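Local atomic coordinates of N-acetylneuraminic acid outer membrane channel protein NanC (Escherichia coli, PDB entry 2WJR), a protein that forms a monomeric beta-barrel channel in the bacterial outer membrane that lets the sialic acid N-acetylneuraminic acid enter the cell. Residues S122-H127 / N154-A159; Y183-Y188 / S205-V210. The protein carries 1 engineered substitution. One frame throughout, in Å; residues are numbered along the deposited sequence.

Contact 1: residues S122-H127 / N154-A159. With PO4 (phosphate ion), chain D.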
ATOM      1  N   SER A 122      20.651  -6.687  13.162  1.00 28.71           N
ATOM      2  CA  SER A 122      19.404  -6.611  13.910  1.00 27.89           C
ATOM      3  C   SER A 122      18.269  -6.899  12.935  1.00 26.84           C
ATOM      4  O   SER A 122      18.505  -7.446  11.860  1.00 25.98           O
ATOM      5  CB  SER A 122      19.283  -5.236  14.568  1.00 28.06           C
ATOM      6  OG  SER A 122      18.071  -5.096  15.299  1.00 28.68           O
ATOM      7  N   ARG A 123      17.054  -6.503  13.298  1.00 25.42           N
ATOM      8  CA  ARG A 123      15.879  -6.758  12.477  1.00 24.72           C
ATOM      9  C   ARG A 123      15.115  -5.449  12.274  1.00 23.12           C
ATOM     10  O   ARG A 123      14.734  -4.787  13.235  1.00 22.75           O
ATOM     11  CB  ARG A 123      15.010  -7.780  13.193  1.00 25.67           C
ATOM     12  CG  ARG A 123      14.437  -8.831  12.331  1.00 27.68           C
ATOM     13  CD  ARG A 123      13.596  -9.793  13.152  1.00 29.09           C
ATOM     14  NE  ARG A 123      14.387 -10.883  13.709  1.00 30.21           N
ATOM     15  CZ  ARG A 123      14.825 -11.937  13.021  1.00 29.55           C
ATOM     16  NH1 ARG A 123      14.568 -12.063  11.729  1.00 28.55           N
ATOM     17  NH2 ARG A 123      15.536 -12.866  13.638  1.00 31.80           N
ATOM     18  N   ASP A 124      14.885  -5.110  11.021  1.00 21.36           N
ATOM     19  CA  ASP A 124      14.321  -3.836  10.665  1.00 20.84           C
ATOM     20  C   ASP A 124      12.798  -4.004  10.607  1.00 19.94           C
ATOM     21  O   ASP A 124      12.195  -4.018   9.544  1.00 19.27           O
ATOM     22  CB  ASP A 124      14.874  -3.323   9.348  1.00 20.87           C
ATOM     23  CG  ASP A 124      14.193  -2.060   8.887  1.00 21.04           C
ATOM     24  OD1 ASP A 124      13.885  -1.199   9.736  1.00 23.21           O
ATOM     25  OD2 ASP A 124      13.956  -1.934   7.676  1.00 20.32           O
ATOM     26  N   ASN A 125      12.222  -4.079  11.785  1.00 19.03           N
ATOM     27  CA  ASN A 125      10.779  -4.260  11.934  1.00 19.03           C
ATOM     28  C   ASN A 125      10.115  -2.894  11.985  1.00 19.22           C
ATOM     29  O   ASN A 125      10.724  -1.889  12.407  1.00 18.81           O
ATOM     30  CB  ASN A 125      10.469  -5.044  13.183  1.00 19.29           C
ATOM     31  CG  ASN A 125      11.168  -6.374  13.224  1.00 20.33           C
ATOM     32  OD1 ASN A 125      11.348  -7.031  12.182  1.00 21.70           O
ATOM     33  ND2 ASN A 125      11.578  -6.792  14.433  1.00 20.83           N
ATOM     34  N   VAL A 126       8.860  -2.844  11.539  1.00 18.48           N
ATOM     35  CA  VAL A 126       8.200  -1.589  11.326  1.00 18.26           C
ATOM     36  C   VAL A 126       6.758  -1.587  11.859  1.00 19.03           C
ATOM     37  O   VAL A 126       6.030  -2.568  11.705  1.00 18.51           O
ATOM     38  CB  VAL A 126       8.179  -1.254   9.837  1.00 18.79           C
ATOM     39  CG1 VAL A 126       7.210  -0.081   9.583  1.00 17.62           C
ATOM     40  CG2 VAL A 126       9.598  -0.927   9.325  1.00 19.31           C
ATOM     41  N   HIS A 127       6.378  -0.484  12.492  1.00 19.02           N
ATOM     42  CA  HIS A 127       4.990  -0.239  12.911  1.00 19.23           C
ATOM     43  C   HIS A 127       4.354   0.624  11.865  1.00 18.91           C
ATOM     44  O   HIS A 127       4.853   1.710  11.592  1.00 19.20           O
ATOM     45  CB  HIS A 127       4.944   0.528  14.221  1.00 19.47           C
ATOM     46  CG  HIS A 127       5.509  -0.209  15.391  1.00 20.75           C
ATOM     47  ND1 HIS A 127       4.885  -1.295  15.964  1.00 21.68           N
ATOM     48  CD2 HIS A 127       6.633   0.007  16.120  1.00 23.15           C
ATOM     49  CE1 HIS A 127       5.608  -1.736  16.975  1.00 24.56           C
ATOM     50  NE2 HIS A 127       6.673  -0.960  17.095  1.00 22.97           N
ATOM     51  N   ASN A 154      13.498  -0.590  15.531  1.00 22.49           N
ATOM     52  CA  ASN A 154      14.915  -0.772  15.911  1.00 22.54           C
ATOM     53  C   ASN A 154      15.793   0.325  15.309  1.00 23.11           C
ATOM     54  O   ASN A 154      15.281   1.321  14.802  1.00 22.70           O
ATOM     55  CB  ASN A 154      15.359  -2.178  15.506  1.00 21.80           C
ATOM     56  CG  ASN A 154      14.716  -3.247  16.343  1.00 21.82           C
ATOM     57  OD1 ASN A 154      14.553  -3.074  17.549  1.00 24.07           O
ATOM     58  ND2 ASN A 154      14.335  -4.368  15.717  1.00 25.18           N
ATOM     59  N   ASP A 155      17.119   0.161  15.344  1.00 23.05           N
ATOM     60  CA  ASP A 155      18.022   1.268  15.003  1.00 23.77           C
ATOM     61  C   ASP A 155      18.281   1.372  13.508  1.00 23.33           C
ATOM     62  O   ASP A 155      19.386   1.130  13.034  1.00 23.34           O
ATOM     63  CB  ASP A 155      19.343   1.120  15.792  1.00 24.21           C
ATOM     64  CG  ASP A 155      20.281   2.287  15.595  1.00 26.95           C
ATOM     65  OD1 ASP A 155      19.815   3.378  15.178  1.00 24.94           O
ATOM     66  OD2 ASP A 155      21.505   2.103  15.867  1.00 28.28           O
ATOM     67  N   TYR A 156      17.235   1.736  12.772  1.00 23.12           N
ATOM     68  CA  TYR A 156      17.280   1.920  11.337  1.00 22.83           C
ATOM     69  C   TYR A 156      16.645   3.233  10.965  1.00 22.94           C
ATOM     70  O   TYR A 156      16.016   3.880  11.795  1.00 23.31           O
ATOM     71  CB  TYR A 156      16.518   0.800  10.638  1.00 23.02           C
ATOM     72  CG  TYR A 156      17.094  -0.568  10.859  1.00 21.36           C
ATOM     73  CD1 TYR A 156      18.072  -1.074  10.011  1.00 20.08           C
ATOM     74  CD2 TYR A 156      16.650  -1.360  11.885  1.00 21.39           C
ATOM     75  CE1 TYR A 156      18.608  -2.337  10.211  1.00 20.31           C
ATOM     76  CE2 TYR A 156      17.153  -2.614  12.081  1.00 20.21           C
ATOM     77  CZ  TYR A 156      18.148  -3.094  11.237  1.00 21.20           C
ATOM     78  OH  TYR A 156      18.622  -4.353  11.441  1.00 21.63           O
ATOM     79  N   ARG A 157      16.790   3.624   9.710  1.00 22.39           N
ATOM     80  CA  ARG A 157      16.179   4.850   9.254  1.00 23.19           C
ATOM     81  C   ARG A 157      15.614   4.700   7.858  1.00 23.15           C
ATOM     82  O   ARG A 157      16.037   3.840   7.103  1.00 22.83           O
ATOM     83  CB  ARG A 157      17.185   6.011   9.297  1.00 23.64           C
ATOM     84  CG  ARG A 157      18.300   5.893   8.283  1.00 25.59           C
ATOM     85  CD  ARG A 157      19.232   7.118   8.355  1.00 29.62           C
ATOM     86  NE  ARG A 157      20.275   7.110   7.338  1.00 29.85           N
ATOM     87  CZ  ARG A 157      20.114   7.435   6.055  1.00 33.22           C
ATOM     88  NH1 ARG A 157      21.164   7.415   5.235  1.00 34.70           N
ATOM     89  NH2 ARG A 157      18.924   7.780   5.574  1.00 35.05           N
ATOM     90  N   TYR A 158      14.660   5.568   7.534  1.00 22.93           N
ATOM     91  CA  TYR A 158      14.185   5.731   6.175  1.00 22.97           C
ATOM     92  C   TYR A 158      15.111   6.682   5.425  1.00 23.43           C
ATOM     93  O   TYR A 158      15.986   7.349   6.017  1.00 24.90           O
ATOM     94  CB  TYR A 158      12.729   6.255   6.189  1.00 22.47           C
ATOM     95  CG  TYR A 158      11.792   5.223   6.771  1.00 22.02           C
ATOM     96  CD1 TYR A 158      11.301   5.344   8.071  1.00 21.83           C
ATOM     97  CD2 TYR A 158      11.462   4.078   6.057  1.00 21.88           C
ATOM     98  CE1 TYR A 158      10.474   4.382   8.627  1.00 22.09           C
ATOM     99  CE2 TYR A 158      10.629   3.096   6.609  1.00 22.44           C
ATOM    100  CZ  TYR A 158      10.142   3.247   7.898  1.00 23.05           C
ATOM    101  OH  TYR A 158       9.290   2.306   8.486  1.00 21.33           O
ATOM    102  N   ALA A 159      14.925   6.722   4.123  1.00 23.02           N
ATOM    103  CA  ALA A 159      15.756   7.506   3.222  1.00 23.24           C
ATOM    104  C   ALA A 159      15.559   9.013   3.431  1.00 24.00           C
ATOM    105  O   ALA A 159      16.237   9.830   2.793  1.00 24.52           O
ATOM    106  CB  ALA A 159      15.461   7.099   1.789  1.00 22.92           C
TER
HETATM  107  P   PO4 D1218      16.938  -9.498  16.438  1.00 62.98           P
HETATM  108  O1  PO4 D1218      17.309 -10.175  17.737  1.00 62.56           O
HETATM  109  O2  PO4 D1218      15.637 -10.114  15.969  1.00 62.04           O
HETATM  110  O3  PO4 D1218      16.746  -8.006  16.668  1.00 62.22           O
HETATM  111  O4  PO4 D1218      18.049  -9.721  15.431  1.00 60.96           O
HETATM  112  O   HOH W   1      18.656  -2.249  15.862  1.00 23.46           O
HETATM  113  O   HOH W   2      13.274  -1.107  12.503  1.00 22.54           O

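Contact 2: residues Y183-Y188 / S205-V210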
ATOM      1  N   TYR A 183      -7.993   4.594 -13.702  1.00 25.70           N
ATOM      2  CA  TYR A 183      -7.738   5.571 -12.646  1.00 24.38           C
ATOM      3  C   TYR A 183      -6.418   6.291 -12.815  1.00 23.97           C
ATOM      4  O   TYR A 183      -5.502   5.810 -13.484  1.00 23.89           O
ATOM      5  CB  TYR A 183      -7.782   4.913 -11.263  1.00 24.30           C
ATOM      6  CG  TYR A 183      -6.747   3.855 -11.007  1.00 24.01           C
ATOM      7  CD1 TYR A 183      -6.999   2.517 -11.308  1.00 24.06           C
ATOM      8  CD2 TYR A 183      -5.522   4.173 -10.423  1.00 24.18           C
ATOM      9  CE1 TYR A 183      -6.045   1.529 -11.050  1.00 25.00           C
ATOM     10  CE2 TYR A 183      -4.573   3.197 -10.156  1.00 24.55           C
ATOM     11  CZ  TYR A 183      -4.836   1.879 -10.463  1.00 23.35           C
ATOM     12  OH  TYR A 183      -3.905   0.901 -10.206  1.00 25.38           O
ATOM     13  N   ILE A 184      -6.345   7.461 -12.212  1.00 23.96           N
ATOM     14  CA  ILE A 184      -5.086   8.184 -12.094  1.00 24.18           C
ATOM     15  C   ILE A 184      -4.813   8.400 -10.618  1.00 23.36           C
ATOM     16  O   ILE A 184      -5.732   8.390  -9.807  1.00 23.49           O
ATOM     17  CB  ILE A 184      -5.117   9.521 -12.856  1.00 24.36           C
ATOM     18  CG1 ILE A 184      -6.201  10.438 -12.318  1.00 25.39           C
ATOM     19  CG2 ILE A 184      -5.314   9.241 -14.327  1.00 25.33           C
ATOM     20  CD1 ILE A 184      -6.143  11.838 -12.901  1.00 30.47           C
ATOM     21  N   GLU A 185      -3.549   8.590 -10.285  1.00 22.82           N
ATOM     22  CA  GLU A 185      -3.131   8.611  -8.900  1.00 22.97           C
ATOM     23  C   GLU A 185      -1.924   9.505  -8.730  1.00 22.23           C
ATOM     24  O   GLU A 185      -1.014   9.492  -9.550  1.00 22.59           O
ATOM     25  CB  GLU A 185      -2.821   7.177  -8.437  1.00 23.06           C
ATOM     26  CG  GLU A 185      -2.187   7.049  -7.062  1.00 22.60           C
ATOM     27  CD  GLU A 185      -1.950   5.608  -6.644  1.00 24.49           C
ATOM     28  OE1 GLU A 185      -1.322   5.383  -5.578  1.00 23.22           O
ATOM     29  OE2 GLU A 185      -2.397   4.707  -7.368  1.00 23.84           O
ATOM     30  N   TYR A 186      -1.943  10.296  -7.669  1.00 22.06           N
ATOM     31  CA  TYR A 186      -0.770  11.034  -7.244  1.00 21.71           C
ATOM     32  C   TYR A 186      -0.427  10.603  -5.815  1.00 21.28           C
ATOM     33  O   TYR A 186      -1.302  10.559  -4.942  1.00 20.58           O
ATOM     34  CB  TYR A 186      -0.993  12.557  -7.321  1.00 22.01           C
ATOM     35  CG  TYR A 186       0.077  13.297  -6.541  1.00 22.82           C
ATOM     36  CD1 TYR A 186       1.338  13.516  -7.092  1.00 24.94           C
ATOM     37  CD2 TYR A 186      -0.152  13.727  -5.235  1.00 23.14           C
ATOM     38  CE1 TYR A 186       2.340  14.149  -6.367  1.00 26.00           C
ATOM     39  CE2 TYR A 186       0.841  14.358  -4.506  1.00 24.53           C
ATOM     40  CZ  TYR A 186       2.084  14.569  -5.079  1.00 25.62           C
ATOM     41  OH  TYR A 186       3.068  15.194  -4.346  1.00 26.34           O
ATOM     42  N   ASP A 187       0.840  10.271  -5.582  1.00 20.69           N
ATOM     43  CA  ASP A 187       1.311   9.999  -4.231  1.00 20.90           C
ATOM     44  C   ASP A 187       2.466  10.925  -3.898  1.00 21.42           C
ATOM     45  O   ASP A 187       3.263  11.291  -4.776  1.00 22.14           O
ATOM     46  CB  ASP A 187       1.790   8.554  -4.070  1.00 20.89           C
ATOM     47  CG  ASP A 187       0.991   7.595  -4.876  1.00 22.14           C
ATOM     48  OD1 ASP A 187      -0.181   7.363  -4.522  1.00 21.27           O
ATOM     49  OD2 ASP A 187       1.524   7.081  -5.881  1.00 23.42           O
ATOM     50  N   TYR A 188       2.515  11.321  -2.636  1.00 22.01           N
ATOM     51  CA  TYR A 188       3.702  11.930  -2.074  1.00 22.38           C
ATOM     52  C   TYR A 188       4.268  10.960  -1.039  1.00 22.21           C
ATOM     53  O   TYR A 188       3.612  10.628  -0.022  1.00 22.41           O
ATOM     54  CB  TYR A 188       3.406  13.291  -1.463  1.00 22.73           C
ATOM     55  CG  TYR A 188       4.688  13.905  -0.937  1.00 24.10           C
ATOM     56  CD1 TYR A 188       4.865  14.138   0.420  1.00 24.52           C
ATOM     57  CD2 TYR A 188       5.747  14.174  -1.804  1.00 26.42           C
ATOM     58  CE1 TYR A 188       6.051  14.677   0.909  1.00 26.37           C
ATOM     59  CE2 TYR A 188       6.940  14.704  -1.331  1.00 27.04           C
ATOM     60  CZ  TYR A 188       7.085  14.942   0.028  1.00 28.22           C
ATOM     61  OH  TYR A 188       8.268  15.452   0.501  1.00 34.23           O
ATOM     62  N   SER A 205       5.011  10.721  -6.881  1.00 25.70           N
ATOM     63  CA  SER A 205       4.720   9.495  -7.583  1.00 24.36           C
ATOM     64  C   SER A 205       3.472   9.781  -8.397  1.00 24.33           C
ATOM     65  O   SER A 205       2.484  10.300  -7.881  1.00 21.86           O
ATOM     66  CB  SER A 205       4.518   8.333  -6.600  1.00 25.00           C
ATOM     67  OG  SER A 205       4.002   7.164  -7.234  1.00 26.27           O
ATOM     68  N   TYR A 206       3.569   9.494  -9.690  1.00 23.98           N
ATOM     69  CA  TYR A 206       2.491   9.716 -10.632  1.00 25.24           C
ATOM     70  C   TYR A 206       2.149   8.396 -11.260  1.00 25.05           C
ATOM     71  O   TYR A 206       2.994   7.734 -11.836  1.00 25.46           O
ATOM     72  CB  TYR A 206       2.918  10.701 -11.720  1.00 25.56           C
ATOM     73  CG  TYR A 206       3.465  11.964 -11.144  1.00 24.97           C
ATOM     74  CD1 TYR A 206       4.816  12.075 -10.832  1.00 24.93           C
ATOM     75  CD2 TYR A 206       2.633  13.044 -10.887  1.00 27.38           C
ATOM     76  CE1 TYR A 206       5.321  13.226 -10.289  1.00 26.49           C
ATOM     77  CE2 TYR A 206       3.136  14.221 -10.326  1.00 27.24           C
ATOM     78  CZ  TYR A 206       4.468  14.300 -10.037  1.00 26.19           C
ATOM     79  OH  TYR A 206       4.945  15.462  -9.494  1.00 28.72           O
ATOM     80  N   ARG A 207       0.882   8.026 -11.164  1.00 25.66           N
ATOM     81  CA  ARG A 207       0.470   6.692 -11.532  1.00 25.27           C
ATOM     82  C   ARG A 207      -0.788   6.705 -12.361  1.00 25.30           C
ATOM     83  O   ARG A 207      -1.670   7.536 -12.172  1.00 24.06           O
ATOM     84  CB  ARG A 207       0.210   5.865 -10.274  1.00 25.15           C
ATOM     85  CG  ARG A 207       1.435   5.375  -9.610  1.00 25.40           C
ATOM     86  CD  ARG A 207       1.156   4.941  -8.172  1.00 24.49           C
ATOM     87  NE  ARG A 207       2.383   4.538  -7.482  1.00 25.03           N
ATOM     88  CZ  ARG A 207       2.427   4.079  -6.227  1.00 25.66           C
ATOM     89  NH1 ARG A 207       1.318   3.992  -5.502  1.00 23.61           N
ATOM     90  NH2 ARG A 207       3.581   3.731  -5.685  1.00 25.98           N
ATOM     91  N   ILE A 208      -0.860   5.737 -13.258  1.00 25.71           N
ATOM     92  CA  ILE A 208      -2.060   5.506 -14.042  1.00 26.26           C
ATOM     93  C   ILE A 208      -2.309   4.014 -14.087  1.00 25.62           C
ATOM     94  O   ILE A 208      -1.375   3.212 -14.181  1.00 24.92           O
ATOM     95  CB  ILE A 208      -1.936   6.083 -15.464  1.00 27.00           C
ATOM     96  CG1 ILE A 208      -3.267   5.932 -16.223  1.00 27.73           C
ATOM     97  CG2 ILE A 208      -0.794   5.392 -16.198  1.00 28.76           C
ATOM     98  CD1 ILE A 208      -3.629   7.150 -17.094  1.00 29.96           C
ATOM     99  N   GLY A 209      -3.582   3.642 -13.995  1.00 25.63           N
ATOM    100  CA  GLY A 209      -3.942   2.240 -13.986  1.00 25.39           C
ATOM    101  C   GLY A 209      -5.382   1.985 -14.374  1.00 24.70           C
ATOM    102  O   GLY A 209      -6.147   2.900 -14.665  1.00 24.17           O
ATOM    103  N   VAL A 210      -5.734   0.706 -14.367  1.00 25.04           N
ATOM    104  CA  VAL A 210      -7.103   0.288 -14.658  1.00 24.93           C
ATOM    105  C   VAL A 210      -7.378  -1.019 -13.946  1.00 24.98           C
ATOM    106  O   VAL A 210      -6.528  -1.905 -13.876  1.00 25.75           O
ATOM    107  CB  VAL A 210      -7.358   0.158 -16.190  1.00 25.16           C
ATOM    108  CG1 VAL A 210      -6.309  -0.706 -16.819  1.00 23.54           C
ATOM    109  CG2 VAL A 210      -8.768  -0.367 -16.481  1.00 25.39           C
TER

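Contact 1: residues S122-H127 / N154-A159
Asp-124 lies across one face of the Tyr-156 ring. Its CB sits 3.5 Å from the ring centroid and only 8° off the normal, a CH-pi contact, while the carboxylate plane is turned 44° from the ring and OD1 rests 3.4 Å from Tyr-156 CB. CG, anti to the backbone N (chi1 174°), lies over the ring, and OD1 ends near the root of the tyrosine. An aspartate suits the place because its short chain offers a CH to the ring and a charge to Lys-110 and Lys-152, both of which form salt bridges with it. Tyr-156 OH reaches the other way, 3.3 Å from Ser-122 CB, and is hydrogen-bonded to the Gln-114 carbonyl. Asn-154 points its amide at the other segment: ND2 donates almost straight, in the carbonyl plane, to Arg-123 O, although the modelled 2.5 Å is short and its value doubtful. The same oxygen closes, weakly, the inverse gamma turn centred on Asp-124. Tyr-158 and Val-126 meet tip to tip, Tyr-158 OH 3.4 Å from both CG1 and CG2 of the valine. Two waters complete the joint: one links Ser-122 OG with Asp-155 N, the other donates hydrogen bonds to Asp-124 OD1 and Asn-125 O and accepts one from Asn-154 N. Arg-123 points away, its NE hydrogen-bonded (2.7 Å) to O2 of a phosphate ion, probably from the crystallisation liquor, which Arg-113 also binds. Two extracellular loops are thus joined mainly by polar groups and water round one aromatic face, and the nearby lysines would probably stabilise Asp-124 as an anion.

Contact 2: residues Y183-Y188 / S205-V210
The Tyr-183 ring lies with one face over Gly-209, whose C is 3.3 Å above the plane toward the rim and whose CA makes a CH-pi contact 3.8 Å from the centroid. Chi1 of 63° holds CG in the crowded position between backbone N and carbonyl carbon, which lets the ring cross to the neighbouring strand. This is aromatic rescue of a glycine: a CB at Gly-209 would collide with the ring as it lies here. An alanine in place of Tyr-183 would probably leave the Gly-209 backbone uncovered and Asp-3 without the hydroxyl it bonds. The Arg-207 guanidinium has Asp-187 OD2 over one face, 3.1 Å from NH1, a purely electrostatic pairing, and Glu-185 at its edge, where NH1 donates to OE1 at 3.0 Å from above the carboxylate plane. Ser-205 OG donates to the anti lone pair of Asp-187 OD2 at 2.8 Å, a small hydroxyl helping to fix that acid, while Arg-207 NH2 turns to Glu-16. On the other face Tyr-206 CE2 meets the edge of the Tyr-186 ring, 3.8 Å from CD1, the planes at 55°, and Ile-184 CG2 touches Ile-208 CD1. Between the two faces, antiparallel backbone hydrogen bonds join Tyr-183 with Gly-209, Glu-185 with Arg-207 and Asp-187 with Ser-205. Glu-185 OE1 and Asp-187 OD1 lie 2.5 Å apart, which suggests that one acid keeps a proton; a salt-bridge network on one side, consistent with facing the pore, and an apolar and aromatic surface on the other, consistent with facing lipid, fit the wall of a porin barrel.

Overall arrangement
Contact 1 joins two extracellular loops at the outer end of the barrel, whereas contact 2 is a pairing of two transmembrane strands within its wall. They lie on opposite sides of the chain's centre, their own centres about 27 Å apart and their nearest atoms about 10 Å, so they do not touch. Along the chain contact 1 is complete before contact 2 begins. Bound n-octane comes near each: about 7 Å from the side chain of Asn-125 in contact 1 and about 8 Å from that of Tyr-186 in contact 2. Asn-125 is also hydrogen-bonded to Gln-153, a residue of one octane pocket, so the loop joint lies next to a site where the crystal holds an alkyl chain, probably on the lipid-facing side.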